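Local coordinates for dihydrodipicolinate reductase N-terminus domain-containing protein (Mycobacterium smegmatis, PDB 6IAQ), which is an amine dehydrogenase that binds NADP and probably uses it for the asymmetric reductive amination of ketones to amines, at residues L93-C96 with A97-V101; E189-E192 with W193-A197; F203-N206 with V207-L211; T299-T302 with Q303-C307; V311-I314 with P315-I318. All coordinates share one frame; numbering follows the deposited sequence.

Overall arrangement
All five contacts are local, each between side chains three to five residues apart, yet their chemistry follows their place in the fold. Contact 1 ends a helix of the nucleotide-binding domain and is partly buried. Contact 2 lies on the surface, with aromatic packing on one flank and an aspartate-arginine pair on another. Contact 3, on the next helix and mostly buried, has an arginine-aspartate pair met edge-on rather than over a face. Contacts 4 and 5 share helix 302-312: the first opens it with threonine hydroxyls beside the nicotinamide, the second lies at its far end, buried, where a proline sits in the first turn of the following helix. Centres of contacts 2 and 5 are about 37 Å apart.

Contact 1: residues L93-C96 with A97-V101; sequences LRIC and AEHGV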
# COMPACT_ATOMS: atom_id res chain seq x y z
N LEU A 93 11.63 -3.64 26.95
CA LEU A 93 12.29 -2.73 25.98
C LEU A 93 13.51 -2.07 26.67
O LEU A 93 14.52 -1.85 25.95
CB LEU A 93 11.28 -1.71 25.44
CG LEU A 93 10.18 -2.30 24.54
CD1 LEU A 93 9.08 -1.31 24.23
CD2 LEU A 93 10.77 -2.80 23.25
N ARG A 94 13.45 -1.78 27.98
CA ARG A 94 14.61 -1.24 28.75
C ARG A 94 15.78 -2.24 28.69
O ARG A 94 16.92 -1.83 28.41
CB ARG A 94 14.27 -0.94 30.20
CG ARG A 94 13.20 0.14 30.36
CD ARG A 94 13.33 1.17 31.47
NE ARG A 94 12.30 0.95 32.47
CZ ARG A 94 11.43 1.86 32.92
NH1 ARG A 94 11.43 3.11 32.48
NH2 ARG A 94 10.50 1.49 33.78
N ILE A 95 15.50 -3.51 28.96
CA ILE A 95 16.53 -4.58 28.97
C ILE A 95 17.19 -4.65 27.57
O ILE A 95 18.45 -4.75 27.47
CB ILE A 95 15.91 -5.91 29.44
CG1 ILE A 95 15.55 -5.86 30.93
CG2 ILE A 95 16.79 -7.11 29.10
CD1 ILE A 95 14.62 -6.97 31.38
N CYS A 96 16.41 -4.57 26.48
CA CYS A 96 16.96 -4.64 25.10
C CYS A 96 17.85 -3.43 24.83
O CYS A 96 19.04 -3.61 24.42
CB CYS A 96 15.84 -4.76 24.07
SG CYS A 96 15.07 -6.39 24.13
N ALA A 97 17.33 -2.23 25.07
CA ALA A 97 18.00 -0.95 24.76
C ALA A 97 19.26 -0.81 25.64
O ALA A 97 20.30 -0.35 25.10
CB ALA A 97 17.04 0.18 24.98
N GLU A 98 19.19 -1.18 26.93
CA GLU A 98 20.35 -1.12 27.85
C GLU A 98 21.52 -1.91 27.27
O GLU A 98 22.67 -1.46 27.37
CB GLU A 98 20.03 -1.71 29.23
CG GLU A 98 20.79 -0.99 30.33
CD GLU A 98 19.99 0.16 30.92
OE1 GLU A 98 18.78 -0.05 31.09
OE2 GLU A 98 20.56 1.23 31.18
N HIS A 99 21.24 -3.06 26.67
CA HIS A 99 22.24 -4.01 26.13
C HIS A 99 22.59 -3.70 24.67
O HIS A 99 23.28 -4.51 24.06
CB HIS A 99 21.75 -5.44 26.33
CG HIS A 99 21.71 -5.87 27.76
ND1 HIS A 99 20.69 -5.50 28.64
CD2 HIS A 99 22.56 -6.64 28.47
CE1 HIS A 99 20.92 -6.04 29.83
NE2 HIS A 99 22.04 -6.76 29.74
N GLY A 100 22.16 -2.55 24.14
CA GLY A 100 22.34 -2.18 22.72
C GLY A 100 21.73 -3.18 21.76
O GLY A 100 22.22 -3.28 20.61
N VAL A 101 20.66 -3.88 22.15
CA VAL A 101 20.05 -4.94 21.30
C VAL A 101 18.84 -4.33 20.57
O VAL A 101 17.93 -3.75 21.24
CB VAL A 101 19.68 -6.19 22.12
CG1 VAL A 101 18.83 -7.15 21.31
CG2 VAL A 101 20.92 -6.91 22.65
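The imidazole of H99 turns back over the last turn of its own helix and brings ND1 to the carbonyl oxygen of I95, 2.6 Å away. The oxygen lies near the ring edge, about 20° out of the ring plane, while ND1 sits in the plane of the carbonyl. CG lies anti to the carbonyl carbon (chi1 -69°), which carries the ring back toward I95 O, and H99 N adds a weak bond to the same oxygen. Facing a carbonyl oxygen, ND1 must be the donor; NE2, across the ring, is hydrogen-bonded to E71. The chain meanwhile leaves the helix through a Schellman motif: G100, with positive phi, is the C-prime residue, V101 N reaches back to C96 O at 2.8 Å, and G100 N to A97 O at 3.0 Å. V101 points its CB at the oxygen its own amide uses, 3.5 Å from C96 O. This ending closes helix 86-98 of a beta-alpha-beta unit in the Rossmann-type domain and lets the chain turn into strand 102-105. C96 and V101 both rest on A78 of strand 77-80, whereas R94 runs away from the turn to a salt bridge with E123 on helix 118-130.

Contact 2: residues E189-E192 with W193-A197; sequences EFDE and WVRGA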
# COMPACT_ATOMS: atom_id res chain seq x y z
N GLU A 189 -18.19 -6.59 35.95
CA GLU A 189 -16.69 -6.55 36.00
C GLU A 189 -16.18 -5.67 34.85
O GLU A 189 -15.28 -4.80 35.06
CB GLU A 189 -16.11 -7.95 35.92
CG GLU A 189 -16.25 -8.74 37.22
CD GLU A 189 -15.93 -10.23 37.11
OE1 GLU A 189 -15.98 -10.79 36.01
OE2 GLU A 189 -15.68 -10.85 38.14
N PHE A 190 -16.76 -5.84 33.66
CA PHE A 190 -16.33 -5.09 32.44
C PHE A 190 -16.57 -3.60 32.66
O PHE A 190 -15.69 -2.78 32.33
CB PHE A 190 -17.05 -5.58 31.17
CG PHE A 190 -16.56 -4.87 29.93
CD1 PHE A 190 -17.06 -3.64 29.56
CD2 PHE A 190 -15.52 -5.40 29.17
CE1 PHE A 190 -16.59 -2.98 28.43
CE2 PHE A 190 -15.02 -4.73 28.07
CZ PHE A 190 -15.55 -3.52 27.70
N ASP A 191 -17.75 -3.24 33.17
CA ASP A 191 -18.12 -1.81 33.32
C ASP A 191 -17.18 -1.14 34.33
O ASP A 191 -16.84 0.04 34.11
CB ASP A 191 -19.59 -1.64 33.71
CG ASP A 191 -20.08 -0.21 33.61
OD1 ASP A 191 -19.91 0.42 32.55
OD2 ASP A 191 -20.58 0.29 34.64
N GLU A 192 -16.79 -1.83 35.40
CA GLU A 192 -15.84 -1.27 36.41
C GLU A 192 -14.48 -1.08 35.73
O GLU A 192 -13.88 0.00 35.84
CB GLU A 192 -15.76 -2.16 37.64
CG GLU A 192 -15.04 -1.50 38.80
CD GLU A 192 -14.78 -2.45 39.96
OE1 GLU A 192 -15.51 -3.47 40.08
OE2 GLU A 192 -13.84 -2.18 40.74
N TRP A 193 -14.02 -2.09 35.00
CA TRP A 193 -12.71 -2.04 34.30
C TRP A 193 -12.67 -0.90 33.28
O TRP A 193 -11.69 -0.10 33.29
CB TRP A 193 -12.42 -3.39 33.64
CG TRP A 193 -11.21 -3.34 32.77
CD1 TRP A 193 -9.91 -3.42 33.16
CD2 TRP A 193 -11.21 -3.20 31.33
NE1 TRP A 193 -9.09 -3.34 32.07
CE2 TRP A 193 -9.85 -3.23 30.93
CE3 TRP A 193 -12.20 -3.09 30.35
CZ2 TRP A 193 -9.48 -3.12 29.60
CZ3 TRP A 193 -11.83 -2.99 29.03
CH2 TRP A 193 -10.49 -3.00 28.67
N VAL A 194 -13.67 -0.80 32.40
CA VAL A 194 -13.59 0.10 31.21
C VAL A 194 -13.66 1.56 31.68
O VAL A 194 -13.10 2.42 30.98
CB VAL A 194 -14.66 -0.24 30.15
CG1 VAL A 194 -16.06 0.21 30.55
CG2 VAL A 194 -14.25 0.32 28.78
N ARG A 195 -14.27 1.81 32.84
CA ARG A 195 -14.44 3.17 33.44
C ARG A 195 -13.21 3.55 34.29
O ARG A 195 -13.08 4.73 34.64
CB ARG A 195 -15.70 3.20 34.30
CG ARG A 195 -17.00 3.15 33.52
CD ARG A 195 -18.14 3.80 34.31
NE ARG A 195 -19.45 3.25 34.00
CZ ARG A 195 -20.11 3.43 32.85
NH1 ARG A 195 -19.61 4.17 31.88
NH2 ARG A 195 -21.29 2.86 32.69
N GLY A 196 -12.37 2.58 34.62
CA GLY A 196 -11.15 2.72 35.44
C GLY A 196 -10.25 3.84 34.96
O GLY A 196 -10.15 4.08 33.73
N ALA A 197 -9.59 4.49 35.92
CA ALA A 197 -8.80 5.73 35.72
C ALA A 197 -7.57 5.45 34.84
O ALA A 197 -7.10 6.39 34.20
CB ALA A 197 -8.39 6.24 37.09
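F190 and W193 bring their rings together obliquely on one flank of helix 187-195, the planes 57° apart and the centroids of the phenyl and the indole six-membered ring separated by 5.5 Å. The closest carbons are F190 CE2 and W193 CZ3, at 3.8 Å, and W193 CE3 stands over one face of the phenyl, displaced toward its rim. V194 fills in from the next position, its CB 3.8 Å from F190 CE1. Both aromatic residues carry CG anti to the backbone N, which swings the two rings out along the same flank. This is the packed part of the turn. The looser part faces solvent, where D191 and the exposed R195 form a salt bridge one helical turn apart, OD1 to NH2 at 2.8 Å. The carboxylate and guanidinium planes are almost perpendicular, at 88°, and OD1 lies over a face of the guanidinium. The accompanying bond from R195 NE to D191 OD2 is weak, so the pair lacks the side-by-side, two-bond geometry of a coplanar arginine-carboxylate pair. On the inner flank, F190 settles against T226 and P228 and against V249 and F252, which places the helix over strands 219-230 and 249-260, at one side of the mixed sheet.

Contact 3: residues F203-N206 with V207-L211; sequences FGRN and VLDAL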
# COMPACT_ATOMS: atom_id res chain seq x y z
N PHE A 203 -5.96 0.21 20.93
CA PHE A 203 -5.10 -0.11 19.76
C PHE A 203 -5.33 0.92 18.66
O PHE A 203 -4.35 1.39 18.04
CB PHE A 203 -5.40 -1.52 19.24
CG PHE A 203 -5.08 -2.64 20.19
CD1 PHE A 203 -4.48 -2.42 21.43
CD2 PHE A 203 -5.32 -3.95 19.81
CE1 PHE A 203 -4.18 -3.48 22.28
CE2 PHE A 203 -5.01 -5.00 20.65
CZ PHE A 203 -4.43 -4.77 21.87
N GLY A 204 -6.59 1.27 18.44
CA GLY A 204 -7.00 2.17 17.35
C GLY A 204 -6.49 3.58 17.55
O GLY A 204 -6.24 4.27 16.55
N ARG A 205 -6.32 4.02 18.80
CA ARG A 205 -5.79 5.38 19.07
C ARG A 205 -4.37 5.48 18.49
O ARG A 205 -4.01 6.49 17.85
CB ARG A 205 -5.89 5.66 20.57
CG ARG A 205 -5.13 6.92 20.99
CD ARG A 205 -5.67 8.18 20.34
NE ARG A 205 -4.62 9.17 20.49
CZ ARG A 205 -4.40 9.86 21.60
NH1 ARG A 205 -5.21 9.70 22.64
NH2 ARG A 205 -3.42 10.74 21.64
N ASN A 206 -3.57 4.44 18.70
CA ASN A 206 -2.18 4.44 18.19
C ASN A 206 -2.25 4.41 16.65
O ASN A 206 -1.42 5.10 16.02
CB ASN A 206 -1.37 3.34 18.84
CG ASN A 206 -1.32 3.53 20.34
OD1 ASN A 206 -1.94 2.76 21.07
ND2 ASN A 206 -0.61 4.59 20.77
N VAL A 207 -3.20 3.67 16.08
CA VAL A 207 -3.36 3.63 14.59
C VAL A 207 -3.59 5.06 14.07
O VAL A 207 -2.88 5.48 13.15
CB VAL A 207 -4.49 2.68 14.16
CG1 VAL A 207 -4.83 2.84 12.68
CG2 VAL A 207 -4.10 1.24 14.44
N LEU A 208 -4.56 5.76 14.63
CA LEU A 208 -4.93 7.12 14.15
C LEU A 208 -3.81 8.13 14.43
O LEU A 208 -3.59 9.01 13.59
CB LEU A 208 -6.27 7.52 14.77
CG LEU A 208 -7.46 6.64 14.39
CD1 LEU A 208 -8.77 7.23 14.88
CD2 LEU A 208 -7.50 6.35 12.90
N ASP A 209 -3.07 7.99 15.54
CA ASP A 209 -1.93 8.91 15.82
C ASP A 209 -0.92 8.76 14.69
O ASP A 209 -0.39 9.76 14.21
CB ASP A 209 -1.27 8.64 17.19
CG ASP A 209 -2.11 9.03 18.41
OD1 ASP A 209 -3.09 9.80 18.24
OD2 ASP A 209 -1.77 8.58 19.54
N ALA A 210 -0.65 7.52 14.25
CA ALA A 210 0.31 7.23 13.16
C ALA A 210 -0.18 7.88 11.85
O ALA A 210 0.65 8.49 11.16
CB ALA A 210 0.50 5.75 13.00
N LEU A 211 -1.47 7.71 11.50
CA LEU A 211 -2.00 8.22 10.20
C LEU A 211 -1.94 9.75 10.21
O LEU A 211 -1.49 10.34 9.24
CB LEU A 211 -3.42 7.69 9.98
CG LEU A 211 -3.52 6.23 9.58
CD1 LEU A 211 -4.97 5.82 9.50
CD2 LEU A 211 -2.81 5.97 8.26
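R205 and D209, one turn apart on helix 203-215, are joined through NE and OD1 at 2.8 Å in a salt bridge whose N-H points almost straight at the oxygen (174°). OD1 lies at the guanidinium edge, in its plane, and is met on the syn side of the carboxylate. The two flat groups are nevertheless turned 81° against each other. R205 reaches this position by bending at chi2 (62°), which folds its chain along the helix toward D209. Both side chains also pack against E115. The backbone acceptors are used in the regular alpha-helical way: V207 N bonds F203 O, L208 N bonds G204 O, D209 N bonds R205 O at 2.9 Å, and A210 N bonds N206 O. At the start of the helix, where amides lack a preceding turn, T202 OG1 bonds R205 N. This helix packs on the mixed sheet of the C-terminal domain, L208 reaching I258 of strand 249-260 and F268 of strand 265-273. N206 is buried, and its ND2 is satisfied twice, by T116 OG1 and by the carbonyl of Y112. F203, whose ring extends away from the following turn, touches Y85 and E108, and its side chain approaches the bound NADP to about 5 Å between nearest atoms. V207 leans instead on W145 of helix 141-153, with A210 beside V146.

Contact 4: residues T299-T302 with Q303-C307; sequences TVPT and QTTTC. With NAP (NADP nicotinamide-adenine-dinucleotide phosphate), chain F.
T306 stands between the first turn of its helix and the nicotinamide of NADP, and its side chain serves both. Its CB lies 3.9 Å from NADP C4N and also rests near T302 O. From there the two branches part. OG1, anti to the carbonyl carbon (chi1 -70°), bends back along the helix and gives its hydrogen to T302 O at 2.9 Å; T306 OG1 also comes 3.4 Å from NADP C4N. CG2, anti to the backbone N, points at the cofactor and comes within 3.2 Å of C4N, a close approach, with C5N at 3.7 Å. C4N is the ring carbon that carries hydride in nicotinamide cofactors, so the methyl branch packs at the reactive position. T306 N donates to T302 O as well, and the two donors of T306 reach that oxygen from opposite faces of its carbonyl plane. T305 repeats the pattern one residue earlier: its N and OG1 both bond P301 O, at 3.0 Å and 2.9 Å, the hydroxyl from above the carbonyl plane. Its methyl CG2 meets P301 CG. P301 is the N-cap residue and also the centre of an inverse gamma turn, which bends the loop into the helix. T302 OG1 is hydrogen-bonded to D281, and Q303 NE2 bonds the carbonyl of D172. The turn thus opens helix 302-312 after strand 293-296; Q303 and C307 lie against M18 of helix 17-28, T305 touches F144 of helix 141-153, and P301 and T304 pack on N292 and P291 of the second subunit.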
# COMPACT_ATOMS: atom_id res chain seq x y z
N THR A 299 -11.53 -12.04 3.91
CA THR A 299 -11.27 -12.69 5.24
C THR A 299 -9.77 -12.60 5.49
O THR A 299 -9.04 -13.51 5.13
CB THR A 299 -11.86 -14.10 5.32
OG1 THR A 299 -13.25 -13.93 5.08
CG2 THR A 299 -11.68 -14.71 6.68
N VAL A 300 -9.34 -11.45 5.99
CA VAL A 300 -7.90 -11.09 6.07
C VAL A 300 -7.21 -11.99 7.08
O VAL A 300 -7.76 -12.27 8.15
CB VAL A 300 -7.76 -9.59 6.41
CG1 VAL A 300 -8.36 -9.24 7.76
CG2 VAL A 300 -6.32 -9.15 6.30
N PRO A 301 -6.04 -12.57 6.73
CA PRO A 301 -5.31 -13.47 7.64
C PRO A 301 -4.53 -12.72 8.73
O PRO A 301 -3.31 -12.61 8.63
CB PRO A 301 -4.36 -14.22 6.70
CG PRO A 301 -4.11 -13.23 5.59
CD PRO A 301 -5.43 -12.53 5.38
N THR A 302 -5.25 -12.20 9.73
CA THR A 302 -4.68 -11.33 10.79
C THR A 302 -3.55 -12.09 11.52
O THR A 302 -2.48 -11.54 11.69
CB THR A 302 -5.77 -10.88 11.77
OG1 THR A 302 -6.86 -10.37 11.01
CG2 THR A 302 -5.29 -9.85 12.78
N GLN A 303 -3.80 -13.30 11.95
CA GLN A 303 -2.83 -14.10 12.74
C GLN A 303 -1.54 -14.28 11.93
O GLN A 303 -0.46 -14.01 12.44
CB GLN A 303 -3.44 -15.46 13.10
CG GLN A 303 -2.56 -16.26 14.06
CD GLN A 303 -2.87 -17.73 13.99
OE1 GLN A 303 -2.56 -18.39 13.01
NE2 GLN A 303 -3.48 -18.25 15.04
N THR A 304 -1.61 -14.74 10.69
CA THR A 304 -0.39 -15.05 9.93
C THR A 304 0.35 -13.74 9.66
O THR A 304 1.60 -13.75 9.83
CB THR A 304 -0.67 -15.82 8.64
OG1 THR A 304 -1.46 -16.97 8.95
CG2 THR A 304 0.61 -16.25 7.94
N THR A 305 -0.33 -12.67 9.24
CA THR A 305 0.33 -11.41 8.80
C THR A 305 0.80 -10.62 10.03
O THR A 305 1.66 -9.72 9.87
CB THR A 305 -0.52 -10.58 7.84
OG1 THR A 305 -1.72 -10.16 8.50
CG2 THR A 305 -0.86 -11.32 6.56
N THR A 306 0.30 -10.90 11.23
CA THR A 306 0.94 -10.37 12.45
C THR A 306 2.42 -10.81 12.44
O THR A 306 3.34 -9.98 12.62
CB THR A 306 0.25 -10.87 13.72
OG1 THR A 306 -1.04 -10.28 13.83
CG2 THR A 306 1.05 -10.59 14.97
N CYS A 307 2.63 -12.08 12.18
CA CYS A 307 3.95 -12.76 12.35
C CYS A 307 4.84 -12.46 11.14
O CYS A 307 6.01 -12.10 11.35
CB CYS A 307 3.71 -14.25 12.56
SG CYS A 307 2.78 -14.52 14.10
PA NAP F . 0.53 -15.32 24.62
O1A NAP F . 0.35 -16.57 23.90
O2A NAP F . -0.13 -15.02 26.00
O5B NAP F . 2.14 -15.09 24.75
C5B NAP F . 2.72 -14.14 25.65
C4B NAP F . 4.09 -14.66 26.07
O4B NAP F . 4.76 -13.72 26.91
C3B NAP F . 4.07 -16.00 26.85
O3B NAP F . 5.02 -16.84 26.15
C2B NAP F . 4.60 -15.69 28.25
O2B NAP F . 5.48 -16.71 28.78
C1B NAP F . 5.47 -14.52 27.91
N9A NAP F . 5.80 -13.59 28.99
C8A NAP F . 4.99 -12.86 29.77
N7A NAP F . 5.75 -12.09 30.56
C5A NAP F . 7.04 -12.27 30.19
C6A NAP F . 8.38 -11.76 30.58
N6A NAP F . 8.51 -10.85 31.54
N1A NAP F . 9.45 -12.23 29.95
C2A NAP F . 9.39 -13.15 28.97
N3A NAP F . 8.22 -13.68 28.54
C4A NAP F . 7.07 -13.28 29.16
O3 NAP F . 0.07 -14.03 23.70
PN NAP F . 0.34 -13.87 22.07
O1N NAP F . -0.88 -14.20 21.26
O2N NAP F . 1.62 -14.51 21.68
O5D NAP F . 0.47 -12.28 22.20
C5D NAP F . 1.55 -11.58 22.81
C4D NAP F . 1.43 -10.08 22.74
O4D NAP F . 1.50 -9.69 21.33
C3D NAP F . 0.13 -9.60 23.33
O3D NAP F . 0.29 -8.43 24.12
C2D NAP F . -0.72 -9.30 22.09
O2D NAP F . -1.72 -8.33 22.42
C1D NAP F . 0.37 -8.86 21.08
N1N NAP F . -0.07 -9.04 19.68
C2N NAP F . 0.05 -8.01 18.87
C3N NAP F . -0.41 -8.12 17.56
C7N NAP F . -0.24 -6.98 16.57
O7N NAP F . -0.82 -7.12 15.50
N7N NAP F . 0.52 -5.91 16.85
C4N NAP F . -0.97 -9.32 17.14
C5N NAP F . -1.08 -10.40 18.02
C6N NAP F . -0.60 -10.21 19.29
P2B NAP F . 4.98 -18.20 29.07
O1X NAP F . 4.68 -18.87 27.76
O2X NAP F . 6.22 -18.91 29.61
O3X NAP F . 3.84 -17.89 30.04

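Contact 5: residues V311-I314 with P315-I318; sequences VNRI and PDVI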
# COMPACT_ATOMS: atom_id res chain seq x y z
N VAL A 311 8.51 -10.41 11.16
CA VAL A 311 9.68 -11.13 10.57
C VAL A 311 10.25 -10.30 9.42
O VAL A 311 11.48 -10.01 9.45
CB VAL A 311 9.31 -12.55 10.16
CG1 VAL A 311 10.41 -13.22 9.33
CG2 VAL A 311 8.98 -13.39 11.38
N ASN A 312 9.41 -9.88 8.48
CA ASN A 312 9.85 -9.20 7.23
C ASN A 312 10.39 -7.81 7.61
O ASN A 312 11.17 -7.25 6.81
CB ASN A 312 8.75 -9.16 6.17
CG ASN A 312 8.35 -10.54 5.65
OD1 ASN A 312 9.07 -11.52 5.85
ND2 ASN A 312 7.20 -10.63 4.99
N ARG A 313 10.06 -7.31 8.82
CA ARG A 313 10.61 -6.02 9.31
C ARG A 313 12.04 -6.16 9.87
O ARG A 313 12.71 -5.13 10.05
CB ARG A 313 9.72 -5.39 10.38
CG ARG A 313 8.53 -4.58 9.88
CD ARG A 313 8.93 -3.51 8.89
NE ARG A 313 7.83 -2.64 8.52
CZ ARG A 313 7.89 -1.75 7.52
NH1 ARG A 313 9.00 -1.60 6.78
NH2 ARG A 313 6.84 -1.00 7.27
N ILE A 314 12.52 -7.35 10.18
CA ILE A 314 13.78 -7.50 10.97
C ILE A 314 14.94 -6.84 10.21
O ILE A 314 15.70 -6.08 10.82
CB ILE A 314 14.06 -8.97 11.35
CG1 ILE A 314 13.13 -9.41 12.50
CG2 ILE A 314 15.52 -9.17 11.72
CD1 ILE A 314 13.07 -10.90 12.67
N PRO A 315 15.15 -7.06 8.90
CA PRO A 315 16.26 -6.39 8.20
C PRO A 315 16.13 -4.86 8.23
O PRO A 315 17.15 -4.19 8.32
CB PRO A 315 16.21 -6.91 6.76
CG PRO A 315 15.45 -8.22 6.86
CD PRO A 315 14.51 -8.07 8.05
N ASP A 316 14.89 -4.35 8.15
CA ASP A 316 14.61 -2.90 8.16
C ASP A 316 15.04 -2.34 9.50
O ASP A 316 15.66 -1.29 9.50
CB ASP A 316 13.14 -2.58 7.88
CG ASP A 316 12.65 -3.04 6.52
OD1 ASP A 316 13.52 -3.29 5.63
OD2 ASP A 316 11.41 -3.17 6.36
N VAL A 317 14.72 -3.05 10.60
CA VAL A 317 14.92 -2.52 11.97
C VAL A 317 16.42 -2.57 12.27
O VAL A 317 16.94 -1.59 12.81
CB VAL A 317 14.04 -3.28 12.99
CG1 VAL A 317 14.46 -3.02 14.43
CG2 VAL A 317 12.57 -2.92 12.81
N ILE A 318 17.13 -3.62 11.83
CA ILE A 318 18.61 -3.68 12.00
C ILE A 318 19.25 -2.51 11.25
O ILE A 318 20.05 -1.79 11.86
CB ILE A 318 19.18 -5.04 11.60
CG1 ILE A 318 18.69 -6.13 12.57
CG2 ILE A 318 20.71 -4.96 11.54
CD1 ILE A 318 18.90 -7.53 12.07
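R313 folds its chain round to D316, three residues on, and NH1 meets OD2 at 2.9 Å in a salt bridge. The oxygen is approached on its anti side, 31° out of the carboxylate plane, while the bond stays near the plane of the guanidinium; the two groups are inclined at 64°. On another side of the same turn the contact is apolar: I314 CG2 meets I318 CD1 at 3.8 Å. Having no N-H, P315 cannot give V311 O the i+4 bond; I314 N bonds that oxygen instead, at 2.9 Å, and P315 CD lies 3.9 Å from it. The proline thus sits in the first turn of helix 314-319, just after helix 302-312, and regular bonding resumes with V317 N to R313 O and I318 N to I314 O, the latter at 3.0 Å. A second shell fixes the ion pair: D142 takes R313 NE, the carbonyl of P331 accepts from NH1, and R336 bridges D316 OD1 and N312 O. Further out, I314 reaches I77 and V79 of strand 77-80 in the parallel Rossmann-type sheet, and N312 ND2 bonds the carbonyls of G154 and A156 of the second subunit.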